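PDB 4GDI: neuraminidase from Influenza A virus, which is a neuraminidase-like beta-propeller protein of a bat virus that may cleave terminal sialic acids, although its putative active site has diverged. Local coordinates for residues L224-K229 with Q234-C239; V113-G118 with F124-Y129. All coordinates share one frame; numbering follows the deposited sequence.

Contact 1. Residues L224-K229 with Q234-C239. With FUC (alpha-L-fucopyranose), chain G.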
ATOM      1  N   LEU A 224     -34.522  14.676  19.063  1.00 25.67           N
ATOM      2  CA  LEU A 224     -33.815  15.335  17.972  1.00 22.20           C
ATOM      3  C   LEU A 224     -33.261  16.669  18.390  1.00 23.32           C
ATOM      4  O   LEU A 224     -33.878  17.410  19.157  1.00 23.75           O
ATOM      5  CB  LEU A 224     -34.758  15.553  16.794  1.00 25.40           C
ATOM      6  CG  LEU A 224     -35.366  14.260  16.272  1.00 29.53           C
ATOM      7  CD1 LEU A 224     -36.433  14.558  15.249  1.00 32.69           C
ATOM      8  CD2 LEU A 224     -34.271  13.372  15.670  1.00 25.96           C
ATOM      9  N   LEU A 225     -32.091  16.994  17.859  1.00 22.63           N
ATOM     10  CA  LEU A 225     -31.463  18.259  18.180  1.00 21.46           C
ATOM     11  C   LEU A 225     -31.231  19.030  16.884  1.00 23.44           C
ATOM     12  O   LEU A 225     -30.788  18.463  15.891  1.00 19.62           O
ATOM     13  CB  LEU A 225     -30.148  18.012  18.915  1.00 23.62           C
ATOM     14  CG  LEU A 225     -29.216  19.202  19.130  1.00 21.99           C
ATOM     15  CD1 LEU A 225     -29.766  20.203  20.133  1.00 21.73           C
ATOM     16  CD2 LEU A 225     -27.837  18.684  19.559  1.00 27.79           C
ATOM     17  N   ARG A 226     -31.562  20.316  16.902  1.00 20.39           N
ATOM     18  CA  ARG A 226     -31.263  21.214  15.795  1.00 21.68           C
ATOM     19  C   ARG A 226     -30.508  22.375  16.388  1.00 21.22           C
ATOM     20  O   ARG A 226     -30.962  22.964  17.371  1.00 25.00           O
ATOM     21  CB  ARG A 226     -32.550  21.751  15.163  1.00 21.71           C
ATOM     22  CG  ARG A 226     -33.459  20.674  14.581  1.00 28.22           C
ATOM     23  CD  ARG A 226     -34.904  21.144  14.574  1.00 27.72           C
ATOM     24  NE  ARG A 226     -35.800  20.141  14.013  1.00 26.32           N
ATOM     25  CZ  ARG A 226     -37.121  20.246  14.011  1.00 29.70           C
ATOM     26  NH1 ARG A 226     -37.711  21.297  14.567  1.00 26.66           N
ATOM     27  NH2 ARG A 226     -37.856  19.296  13.456  1.00 30.32           N
ATOM     28  N   PHE A 227     -29.358  22.707  15.818  1.00 24.29           N
ATOM     29  CA  PHE A 227     -28.608  23.844  16.319  1.00 27.48           C
ATOM     30  C   PHE A 227     -27.854  24.582  15.227  1.00 30.28           C
ATOM     31  O   PHE A 227     -27.689  24.069  14.126  1.00 27.62           O
ATOM     32  CB  PHE A 227     -27.706  23.436  17.496  1.00 26.80           C
ATOM     33  CG  PHE A 227     -26.516  22.579  17.135  1.00 24.42           C
ATOM     34  CD1 PHE A 227     -25.292  23.158  16.836  1.00 17.65           C
ATOM     35  CD2 PHE A 227     -26.591  21.190  17.194  1.00 25.07           C
ATOM     36  CE1 PHE A 227     -24.182  22.379  16.554  1.00 17.95           C
ATOM     37  CE2 PHE A 227     -25.481  20.404  16.921  1.00 26.80           C
ATOM     38  CZ  PHE A 227     -24.273  20.998  16.603  1.00 22.33           C
ATOM     39  N   THR A 228     -27.469  25.818  15.530  1.00 27.00           N
ATOM     40  CA  THR A 228     -26.789  26.688  14.583  1.00 20.89           C
ATOM     41  C   THR A 228     -25.293  26.770  14.877  1.00 20.95           C
ATOM     42  O   THR A 228     -24.810  26.302  15.926  1.00 24.68           O
ATOM     43  CB  THR A 228     -27.344  28.118  14.627  1.00 23.29           C
ATOM     44  OG1 THR A 228     -26.944  28.757  15.850  1.00 22.07           O
ATOM     45  CG2 THR A 228     -28.883  28.138  14.522  1.00 27.62           C
ATOM     46  N   LYS A 229     -24.567  27.382  13.951  1.00 26.63           N
ATOM     47  CA  LYS A 229     -23.158  27.689  14.146  1.00 21.08           C
ATOM     48  C   LYS A 229     -22.926  28.540  15.388  1.00 19.62           C
ATOM     49  O   LYS A 229     -21.828  28.575  15.906  1.00 24.55           O
ATOM     50  CB  LYS A 229     -22.609  28.450  12.936  1.00 29.73           C
ATOM     51  CG  LYS A 229     -22.036  27.581  11.849  1.00 48.93           C
ATOM     52  CD  LYS A 229     -21.295  28.437  10.825  1.00 61.77           C
ATOM     53  CE  LYS A 229     -19.808  28.543  11.154  1.00 67.71           C
ATOM     54  NZ  LYS A 229     -19.152  29.647  10.405  1.00 73.96           N
ATOM     55  N   GLN A 234     -32.620  23.802  19.570  1.00 23.87           N
ATOM     56  CA  GLN A 234     -33.905  23.336  20.052  1.00 22.88           C
ATOM     57  C   GLN A 234     -33.852  21.811  20.102  1.00 28.23           C
ATOM     58  O   GLN A 234     -33.281  21.163  19.224  1.00 19.95           O
ATOM     59  CB  GLN A 234     -35.066  23.838  19.178  1.00 28.92           C
ATOM     60  CG  GLN A 234     -35.429  22.965  17.991  1.00 49.31           C
ATOM     61  CD  GLN A 234     -36.745  23.370  17.312  1.00 55.21           C
ATOM     62  OE1 GLN A 234     -36.824  23.436  16.077  1.00 44.57           O
ATOM     63  NE2 GLN A 234     -37.784  23.624  18.111  1.00 47.60           N
ATOM     64  N   ILE A 235     -34.418  21.235  21.150  1.00 29.61           N
ATOM     65  CA  ILE A 235     -34.562  19.792  21.202  1.00 28.27           C
ATOM     66  C   ILE A 235     -36.024  19.488  20.921  1.00 28.24           C
ATOM     67  O   ILE A 235     -36.906  20.140  21.468  1.00 31.70           O
ATOM     68  CB  ILE A 235     -34.099  19.229  22.555  1.00 27.99           C
ATOM     69  CG1 ILE A 235     -32.582  19.396  22.670  1.00 24.54           C
ATOM     70  CG2 ILE A 235     -34.483  17.767  22.690  1.00 24.08           C
ATOM     71  CD1 ILE A 235     -32.020  19.047  24.026  1.00 30.51           C
ATOM     72  N   VAL A 236     -36.263  18.508  20.051  1.00 19.33           N
ATOM     73  CA  VAL A 236     -37.596  18.192  19.550  1.00 27.50           C
ATOM     74  C   VAL A 236     -37.926  16.697  19.710  1.00 26.04           C
ATOM     75  O   VAL A 236     -37.036  15.841  19.664  1.00 23.80           O
ATOM     76  CB  VAL A 236     -37.668  18.588  18.065  1.00 39.25           C
ATOM     77  CG1 VAL A 236     -38.726  17.807  17.341  1.00 58.43           C
ATOM     78  CG2 VAL A 236     -37.902  20.093  17.946  1.00 45.08           C
ATOM     79  N   GLU A 237     -39.206  16.395  19.892  1.00 23.53           N
ATOM     80  CA  GLU A 237     -39.699  15.019  19.987  1.00 22.02           C
ATOM     81  C   GLU A 237     -40.489  14.649  18.726  1.00 29.30           C
ATOM     82  O   GLU A 237     -41.320  15.426  18.261  1.00 29.80           O
ATOM     83  CB  GLU A 237     -40.616  14.879  21.213  1.00 28.58           C
ATOM     84  CG  GLU A 237     -41.044  13.448  21.485  1.00 23.40           C
ATOM     85  CD  GLU A 237     -39.951  12.602  22.110  1.00 31.41           C
ATOM     86  OE1 GLU A 237     -38.850  13.144  22.381  1.00 32.31           O
ATOM     87  OE2 GLU A 237     -40.205  11.395  22.340  1.00 30.73           O
ATOM     88  N   PRO A 238     -40.215  13.473  18.140  1.00 22.55           N
ATOM     89  CA  PRO A 238     -41.052  13.071  17.001  1.00 32.85           C
ATOM     90  C   PRO A 238     -42.537  13.039  17.382  1.00 33.12           C
ATOM     91  O   PRO A 238     -42.879  12.656  18.497  1.00 23.42           O
ATOM     92  CB  PRO A 238     -40.543  11.671  16.671  1.00 23.86           C
ATOM     93  CG  PRO A 238     -39.073  11.714  17.090  1.00 26.34           C
ATOM     94  CD  PRO A 238     -39.099  12.546  18.365  1.00 25.47           C
ATOM     95  N   CYS A 239     -43.403  13.469  16.476  1.00 24.71           N
ATOM     96  CA  CYS A 239     -44.813  13.609  16.806  1.00 31.88           C
ATOM     97  C   CYS A 239     -45.643  12.548  16.098  1.00 32.08           C
ATOM     98  O   CYS A 239     -46.865  12.640  16.056  1.00 29.54           O
ATOM     99  CB  CYS A 239     -45.306  15.024  16.454  1.00 30.38           C
ATOM    100  SG  CYS A 239     -44.482  16.332  17.394  1.00 34.49           S
TER
HETATM  101  C1  FUC G   5     -38.758  20.115  27.475  1.00 40.39           C
HETATM  102  C2  FUC G   5     -39.018  20.803  26.142  1.00 45.40           C
HETATM  103  C3  FUC G   5     -37.708  21.399  25.645  1.00 43.50           C
HETATM  104  C4  FUC G   5     -36.715  20.257  25.490  1.00 38.52           C
HETATM  105  C5  FUC G   5     -36.534  19.542  26.829  1.00 39.30           C
HETATM  106  C6  FUC G   5     -35.591  18.345  26.687  1.00 23.40           C
HETATM  107  O2  FUC G   5     -39.963  21.824  26.345  1.00 49.57           O
HETATM  108  O3  FUC G   5     -37.889  22.059  24.416  1.00 35.14           O
HETATM  109  O4  FUC G   5     -37.228  19.351  24.538  1.00 30.23           O
HETATM  110  O5  FUC G   5     -37.792  19.095  27.307  1.00 42.04           O
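Leu224 and Val236 begin a short antiparallel ladder in which each residue's N bonds the other's O; Leu224 N lies 2.8 Å from Val236 O. One pair further on, Arg226 and Gln234 exchange the same two backbone bonds. Between them the non-hydrogen-bonded pair Leu225 and Ile235 brings Leu225 CD1 to 3.9 Å from Ile235 CG1, the two side chains crossing at a slant. Leu225 CG stands anti to the backbone N (chi1 170°), beside the carbonyl carbon, and its CD1 branch reaches Ile235; Phe197 and Ile162 also touch it. Isoleucine, branched at CB, brings its bulk close to the backbone, while leucine, branched at CG, reaches across to meet it; both are apolar, as suits this tightly packed, buried face. On the other face, Leu224 CD1 comes within 4.3 Å of Pro238 CG as the second strand ends.

The solvent side is looser and more polar. Gln234, exposed, runs alongside Arg226, and Arg226 NH1 donates to Gln234 OE1 at 2.8 Å. The oxygen lies at the guanidinium edge, in its plane, but the donor stands well above the amide plane, 58° out of it, so the bond misses the amide lone pairs. Val236 CG2 sits over one guanidinium face, 3.6 Å from Arg226 NH1. Stronger partners hold the charge: Asp273 takes Arg226 NE and Glu301 takes NH1. At the outer edge, the O4 hydroxyl of a fucose donates to Ile235 O at 3.2 Å, using a carbonyl that faces away from the neighbouring strand.

The chemistry implies a division of labour: backbone bonds and aliphatic contacts close the hairpin, acidic residues and one amide fix the guanidinium, and the outward carbonyl of Ile235 bonds the glycan's fucose.

Contact 2. Residues V113-G118 with F124-Y129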
ATOM      1  N   VAL A 113      -9.889  14.806  15.356  1.00 21.95           N
ATOM      2  CA  VAL A 113     -10.228  13.533  15.977  1.00 22.74           C
ATOM      3  C   VAL A 113     -10.344  13.751  17.473  1.00 30.03           C
ATOM      4  O   VAL A 113      -9.473  14.365  18.068  1.00 25.33           O
ATOM      5  CB  VAL A 113      -9.126  12.471  15.725  1.00 21.93           C
ATOM      6  CG1 VAL A 113      -9.436  11.185  16.488  1.00 24.40           C
ATOM      7  CG2 VAL A 113      -8.954  12.202  14.225  1.00 23.45           C
ATOM      8  N   LEU A 114     -11.425  13.264  18.067  1.00 21.08           N
ATOM      9  CA  LEU A 114     -11.592  13.285  19.512  1.00 20.72           C
ATOM     10  C   LEU A 114     -11.703  11.862  20.052  1.00 18.82           C
ATOM     11  O   LEU A 114     -12.374  11.000  19.462  1.00 18.67           O
ATOM     12  CB  LEU A 114     -12.851  14.066  19.904  1.00 23.67           C
ATOM     13  CG  LEU A 114     -12.975  15.545  19.498  1.00 25.98           C
ATOM     14  CD1 LEU A 114     -13.635  15.698  18.121  1.00 28.34           C
ATOM     15  CD2 LEU A 114     -13.770  16.279  20.561  1.00 22.21           C
ATOM     16  N   VAL A 115     -11.048  11.615  21.174  1.00 19.39           N
ATOM     17  CA  VAL A 115     -11.171  10.328  21.865  1.00 21.55           C
ATOM     18  C   VAL A 115     -11.368  10.540  23.355  1.00 24.75           C
ATOM     19  O   VAL A 115     -10.876  11.523  23.931  1.00 25.53           O
ATOM     20  CB  VAL A 115      -9.929   9.430  21.684  1.00 28.35           C
ATOM     21  CG1 VAL A 115      -9.829   8.895  20.256  1.00 21.32           C
ATOM     22  CG2 VAL A 115      -8.675  10.182  22.070  1.00 23.22           C
ATOM     23  N   ALA A 116     -12.053   9.590  23.987  1.00 23.75           N
ATOM     24  CA  ALA A 116     -12.230   9.628  25.429  1.00 30.29           C
ATOM     25  C   ALA A 116     -11.486   8.458  26.050  1.00 27.24           C
ATOM     26  O   ALA A 116     -11.513   7.350  25.513  1.00 29.97           O
ATOM     27  CB  ALA A 116     -13.700   9.584  25.780  1.00 26.67           C
ATOM     28  N   ASN A 117     -10.778   8.724  27.150  1.00 29.25           N
ATOM     29  CA  ASN A 117     -10.053   7.683  27.883  1.00 29.95           C
ATOM     30  C   ASN A 117     -10.240   7.846  29.391  1.00 32.37           C
ATOM     31  O   ASN A 117     -10.621   8.916  29.871  1.00 35.98           O
ATOM     32  CB  ASN A 117      -8.554   7.729  27.575  1.00 28.26           C
ATOM     33  CG  ASN A 117      -8.219   7.210  26.186  1.00 22.85           C
ATOM     34  OD1 ASN A 117      -8.108   6.002  25.962  1.00 32.40           O
ATOM     35  ND2 ASN A 117      -8.050   8.127  25.252  1.00 24.70           N
ATOM     36  N   GLY A 118      -9.956   6.779  30.132  1.00 35.29           N
ATOM     37  CA  GLY A 118     -10.041   6.808  31.582  1.00 33.64           C
ATOM     38  C   GLY A 118     -11.431   6.435  32.054  1.00 35.69           C
ATOM     39  O   GLY A 118     -12.370   6.357  31.267  1.00 40.37           O
ATOM     40  N   PHE A 124     -11.076  11.679  30.475  1.00 28.06           N
ATOM     41  CA  PHE A 124     -10.734  12.930  29.824  1.00 24.26           C
ATOM     42  C   PHE A 124     -10.822  12.771  28.309  1.00 24.10           C
ATOM     43  O   PHE A 124     -10.735  11.670  27.775  1.00 29.34           O
ATOM     44  CB  PHE A 124      -9.325  13.390  30.231  1.00 27.88           C
ATOM     45  CG  PHE A 124      -8.231  12.515  29.695  1.00 29.23           C
ATOM     46  CD1 PHE A 124      -7.948  11.301  30.286  1.00 34.87           C
ATOM     47  CD2 PHE A 124      -7.486  12.909  28.592  1.00 26.81           C
ATOM     48  CE1 PHE A 124      -6.952  10.489  29.783  1.00 31.20           C
ATOM     49  CE2 PHE A 124      -6.498  12.100  28.086  1.00 35.23           C
ATOM     50  CZ  PHE A 124      -6.227  10.890  28.684  1.00 34.13           C
ATOM     51  N   ILE A 125     -11.004  13.889  27.622  1.00 27.78           N
ATOM     52  CA  ILE A 125     -11.016  13.891  26.178  1.00 30.36           C
ATOM     53  C   ILE A 125      -9.771  14.608  25.673  1.00 32.87           C
ATOM     54  O   ILE A 125      -9.332  15.601  26.275  1.00 26.19           O
ATOM     55  CB  ILE A 125     -12.326  14.538  25.642  1.00 30.92           C
ATOM     56  CG1 ILE A 125     -13.461  13.515  25.734  1.00 28.15           C
ATOM     57  CG2 ILE A 125     -12.153  15.026  24.197  1.00 33.77           C
ATOM     58  CD1 ILE A 125     -14.867  14.092  25.499  1.00 33.15           C
ATOM     59  N   MET A 126      -9.170  14.075  24.609  1.00 25.23           N
ATOM     60  CA  MET A 126      -8.144  14.818  23.893  1.00 30.68           C
ATOM     61  C   MET A 126      -8.517  14.953  22.422  1.00 25.17           C
ATOM     62  O   MET A 126      -9.224  14.109  21.846  1.00 22.19           O
ATOM     63  CB  MET A 126      -6.742  14.213  24.069  1.00 39.49           C
ATOM     64  CG  MET A 126      -6.585  12.777  23.678  1.00 43.48           C
ATOM     65  SD  MET A 126      -4.903  12.127  23.984  1.00 42.35           S
ATOM     66  CE  MET A 126      -5.320  10.390  23.989  1.00 41.41           C
ATOM     67  N   ILE A 127      -8.053  16.050  21.838  1.00 25.01           N
ATOM     68  CA  ILE A 127      -8.384  16.413  20.477  1.00 27.80           C
ATOM     69  C   ILE A 127      -7.091  16.530  19.710  1.00 29.82           C
ATOM     70  O   ILE A 127      -6.116  17.125  20.188  1.00 26.16           O
ATOM     71  CB  ILE A 127      -9.130  17.759  20.436  1.00 30.69           C
ATOM     72  CG1 ILE A 127     -10.298  17.719  21.424  1.00 24.78           C
ATOM     73  CG2 ILE A 127      -9.591  18.073  19.017  1.00 28.69           C
ATOM     74  CD1 ILE A 127     -11.087  19.003  21.501  1.00 27.28           C
ATOM     75  N   LYS A 128      -7.085  15.942  18.523  1.00 26.35           N
ATOM     76  CA  LYS A 128      -5.953  16.024  17.611  1.00 28.78           C
ATOM     77  C   LYS A 128      -6.400  16.723  16.331  1.00 35.90           C
ATOM     78  O   LYS A 128      -7.472  16.420  15.788  1.00 30.48           O
ATOM     79  CB  LYS A 128      -5.461  14.607  17.313  1.00 34.17           C
ATOM     80  CG  LYS A 128      -4.060  14.496  16.755  1.00 38.08           C
ATOM     81  CD  LYS A 128      -3.651  13.027  16.731  1.00 38.26           C
ATOM     82  CE  LYS A 128      -2.425  12.772  15.858  1.00 53.19           C
ATOM     83  NZ  LYS A 128      -2.261  11.323  15.532  1.00 66.76           N
ATOM     84  N   TYR A 129      -5.603  17.678  15.863  1.00 22.00           N
ATOM     85  CA  TYR A 129      -5.858  18.309  14.575  1.00 19.34           C
ATOM     86  C   TYR A 129      -4.627  18.026  13.720  1.00 34.56           C
ATOM     87  O   TYR A 129      -3.524  18.417  14.073  1.00 30.12           O
ATOM     88  CB  TYR A 129      -6.088  19.814  14.742  1.00 21.51           C
ATOM     89  CG  TYR A 129      -6.541  20.495  13.485  1.00 28.26           C
ATOM     90  CD1 TYR A 129      -7.814  20.284  12.985  1.00 23.55           C
ATOM     91  CD2 TYR A 129      -5.699  21.355  12.790  1.00 34.00           C
ATOM     92  CE1 TYR A 129      -8.238  20.903  11.837  1.00 28.64           C
ATOM     93  CE2 TYR A 129      -6.117  21.983  11.639  1.00 29.86           C
ATOM     94  CZ  TYR A 129      -7.382  21.753  11.165  1.00 31.29           C
ATOM     95  OH  TYR A 129      -7.805  22.363  10.011  1.00 25.62           O
TER
HETATM   96  O   HOH W   1      -8.635  10.906  25.906  1.00 28.33           O
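A beta hairpin formed by the two middle strands of a four-stranded antiparallel propeller blade brings residues 113-118 against 124-129. Three hydrogen-bonded pairs, Val113 with Lys128, Val115 with Met126 and Asn117 with Phe124, give six backbone bonds; Phe124 N reaches Asn117 O at 2.9 Å.

On one face Leu114 lies beside Ile127, its CD2 3.9 Å from Ile127 CG1, and Ala116 CB meets Ile125 CG1 at the same distance of 3.9 Å. Alanine, with only a methyl group, is matched here by the longer CG1 branch of isoleucine, which makes up the contact. On the other face Val115 CG2 touches Met126 CG at 3.7 Å. Met126 CG sits between the backbone N and carbonyl carbon (chi1 56°), and the extended chain beyond carries CE to 3.8 Å from Asn117 ND2, a reach that suits unbranched methionine. The Phe124 ring reaches across to its pair partner, CE1 3.9 Å from Asn117 CB. A water accepts from Asn117 ND2 at 2.9 Å and donates to Val115 O and Phe124 O, linking both strands and sitting over one face of the Phe124 ring, toward its rim. Asn117 ND2 also bonds Pro98 O.

Strand 101-106 pairs along one side of the hairpin and strand 132-138 along the other. Leu145 and Leu147 cover the Leu114 and Ile125 face, whereas Ile369, Trp371 and Pro23 of a neighbouring subunit pack on Phe124, Asn117 and Met126, respectively.

Both contacts join consecutive strands of a four-stranded antiparallel sheet, but in different blades and at different positions. Contact 2 links the two middle strands, whereas contact 1 joins the third strand to the outermost one. Their centres are 26 Å apart and their nearest atoms about 12 Å, so they do not touch. Both are largely buried, yet contact 1 has an exposed glutamine, a salt-bridged arginine and a fucose at its outer strand edge, while contact 2 is mostly apolar, with a water bridging its strands. The difference is consistent with their surroundings: another subunit of the tetramer packs against contact 2, while none touches the two segments of contact 1.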